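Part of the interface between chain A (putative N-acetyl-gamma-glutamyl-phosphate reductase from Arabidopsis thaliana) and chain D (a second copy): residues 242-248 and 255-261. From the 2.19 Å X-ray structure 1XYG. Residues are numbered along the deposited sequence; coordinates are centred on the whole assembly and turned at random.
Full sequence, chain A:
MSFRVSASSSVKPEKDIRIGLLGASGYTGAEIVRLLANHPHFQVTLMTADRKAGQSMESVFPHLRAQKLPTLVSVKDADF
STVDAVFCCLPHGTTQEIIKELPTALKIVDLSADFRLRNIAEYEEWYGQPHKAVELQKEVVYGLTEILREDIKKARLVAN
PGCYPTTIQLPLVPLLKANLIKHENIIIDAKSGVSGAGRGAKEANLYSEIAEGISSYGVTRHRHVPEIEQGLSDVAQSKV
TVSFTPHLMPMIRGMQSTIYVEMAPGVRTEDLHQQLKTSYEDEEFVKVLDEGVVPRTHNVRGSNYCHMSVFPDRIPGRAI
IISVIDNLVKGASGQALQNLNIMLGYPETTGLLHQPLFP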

# COMPACT_ATOMS: atom_id res chain seq x y z
N VAL A 242 -1.38 4.83 33.16
CA VAL A 242 -1.67 5.46 31.88
C VAL A 242 -2.72 4.71 31.09
O VAL A 242 -3.15 3.61 31.47
CB VAL A 242 -0.39 5.53 31.00
CG1 VAL A 242 0.74 6.21 31.78
CG2 VAL A 242 0.02 4.13 30.58
N SER A 243 -3.15 5.33 30.00
CA SER A 243 -4.11 4.74 29.08
C SER A 243 -3.27 4.61 27.82
O SER A 243 -2.71 5.60 27.34
CB SER A 243 -5.29 5.70 28.84
OG SER A 243 -6.21 5.15 27.91
N PHE A 244 -3.15 3.40 27.29
CA PHE A 244 -2.34 3.15 26.11
C PHE A 244 -3.09 2.28 25.11
O PHE A 244 -3.43 1.14 25.41
CB PHE A 244 -1.03 2.46 26.54
CG PHE A 244 -0.23 1.89 25.41
CD1 PHE A 244 0.39 2.72 24.48
CD2 PHE A 244 -0.09 0.51 25.27
CE1 PHE A 244 1.14 2.19 23.43
CE2 PHE A 244 0.66 -0.03 24.23
CZ PHE A 244 1.28 0.81 23.31
N THR A 245 -3.35 2.82 23.92
CA THR A 245 -4.08 2.06 22.91
C THR A 245 -3.33 1.96 21.58
O THR A 245 -3.17 2.94 20.87
CB THR A 245 -5.47 2.68 22.62
OG1 THR A 245 -6.17 2.90 23.85
CG2 THR A 245 -6.28 1.74 21.75
N PRO A 246 -2.85 0.75 21.25
CA PRO A 246 -2.12 0.49 20.00
C PRO A 246 -3.08 0.45 18.82
O PRO A 246 -4.27 0.18 18.99
CB PRO A 246 -1.50 -0.89 20.25
CG PRO A 246 -1.38 -0.97 21.73
CD PRO A 246 -2.68 -0.36 22.20
N HIS A 247 -2.55 0.71 17.63
CA HIS A 247 -3.34 0.68 16.40
C HIS A 247 -2.43 0.11 15.32
O HIS A 247 -1.26 0.47 15.24
CB HIS A 247 -3.81 2.09 16.00
CG HIS A 247 -4.77 2.71 16.98
ND1 HIS A 247 -4.38 3.27 18.18
CD2 HIS A 247 -6.12 2.83 16.94
CE1 HIS A 247 -5.44 3.70 18.83
NE2 HIS A 247 -6.51 3.45 18.10
N LEU A 248 -2.98 -0.80 14.51
CA LEU A 248 -2.21 -1.45 13.44
C LEU A 248 -2.36 -0.69 12.12
O LEU A 248 -3.46 -0.53 11.59
CB LEU A 248 -2.68 -2.89 13.27
CG LEU A 248 -1.76 -3.81 12.47
CD1 LEU A 248 -0.36 -3.80 13.08
CD2 LEU A 248 -2.33 -5.22 12.44
N MET D 255 -12.06 5.21 8.00
CA MET D 255 -11.93 6.21 9.04
C MET D 255 -12.25 5.60 10.39
O MET D 255 -13.18 4.81 10.53
CB MET D 255 -12.88 7.39 8.76
CG MET D 255 -12.84 8.48 9.81
SD MET D 255 -13.89 9.89 9.42
CE MET D 255 -12.79 10.85 8.36
N GLN D 256 -11.46 5.98 11.38
CA GLN D 256 -11.68 5.53 12.74
C GLN D 256 -11.43 6.64 13.73
O GLN D 256 -10.50 7.42 13.59
CB GLN D 256 -10.75 4.36 13.10
CG GLN D 256 -10.79 4.04 14.59
CD GLN D 256 -10.09 2.74 14.94
OE1 GLN D 256 -10.05 1.81 14.12
NE2 GLN D 256 -9.56 2.65 16.15
N SER D 257 -12.31 6.73 14.72
CA SER D 257 -12.13 7.69 15.79
C SER D 257 -12.00 6.82 17.03
O SER D 257 -12.83 5.93 17.27
CB SER D 257 -13.34 8.61 15.96
OG SER D 257 -13.46 9.52 14.89
N THR D 258 -10.91 7.02 17.76
CA THR D 258 -10.70 6.31 19.01
C THR D 258 -11.01 7.42 20.01
O THR D 258 -10.28 8.40 20.11
CB THR D 258 -9.25 5.83 19.16
OG1 THR D 258 -8.94 4.91 18.11
CG2 THR D 258 -9.08 5.12 20.49
N ILE D 259 -12.12 7.26 20.72
CA ILE D 259 -12.60 8.26 21.66
C ILE D 259 -12.39 7.93 23.13
O ILE D 259 -12.86 6.90 23.63
CB ILE D 259 -14.09 8.53 21.39
CG1 ILE D 259 -14.27 8.85 19.90
CG2 ILE D 259 -14.60 9.68 22.24
CD1 ILE D 259 -15.71 8.93 19.44
N TYR D 260 -11.69 8.81 23.82
CA TYR D 260 -11.39 8.63 25.23
C TYR D 260 -12.28 9.53 26.09
O TYR D 260 -12.14 10.75 26.09
CB TYR D 260 -9.92 8.94 25.47
CG TYR D 260 -9.00 8.08 24.62
CD1 TYR D 260 -8.62 6.81 25.04
CD2 TYR D 260 -8.55 8.53 23.38
CE1 TYR D 260 -7.80 6.00 24.25
CE2 TYR D 260 -7.74 7.73 22.58
CZ TYR D 260 -7.36 6.47 23.02
OH TYR D 260 -6.54 5.69 22.24
N VAL D 261 -13.21 8.91 26.80
CA VAL D 261 -14.13 9.65 27.65
C VAL D 261 -14.12 9.25 29.11
O VAL D 261 -13.67 8.16 29.49
CB VAL D 261 -15.58 9.50 27.15
CG1 VAL D 261 -15.69 9.93 25.69
CG2 VAL D 261 -16.04 8.05 27.31

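The two segments run antiparallel, their end-to-end directions 174° apart, but they are joined through side chains rather than backbone: the CA atoms of Thr245(A) and Thr258(D) lie 8.8 Å apart, too far for main-chain pairing. Extended geometry alternates the side chains, so Ser243(A), Thr245(A) and His247(A) point toward Gln256(D), Thr258(D) and Tyr260(D), while Phe244(A), Pro246(A) and Ser257(D) point away.

A hydrogen bond across the contact joins His247(A) NE2 to Thr258(D) OG1 at 2.8 Å; either atom could be the donor. With chi1 at -66° (m) and chi2 at 78°, the imidazole presents its edge to chain D, placing NE2 within reach of the hydroxyl, which the m rotamer of Thr258(D) positions near the ring plane. Gln256(D), extended with chi1 and chi2 both t, carries its amide alongside: NE2 donates to Thr258(D) OG1 at 3.1 Å, and the same nitrogen lies 3.5 Å from His247(A) CD2. The threonine oxygen thus links amide and imidazole.

Tyr260(D), also m at chi1, reaches across the gap and buries the largest area of any residue here. Its OH approaches Thr245(A) CB at 3.2 Å, and Thr245(A) OG1, also 3.2 Å from that OH, lies near the plane of the phenol ring. Ser243(A), with chi1 t, makes a looser contact, its OG 4.1 Å from Tyr260(D) CE1.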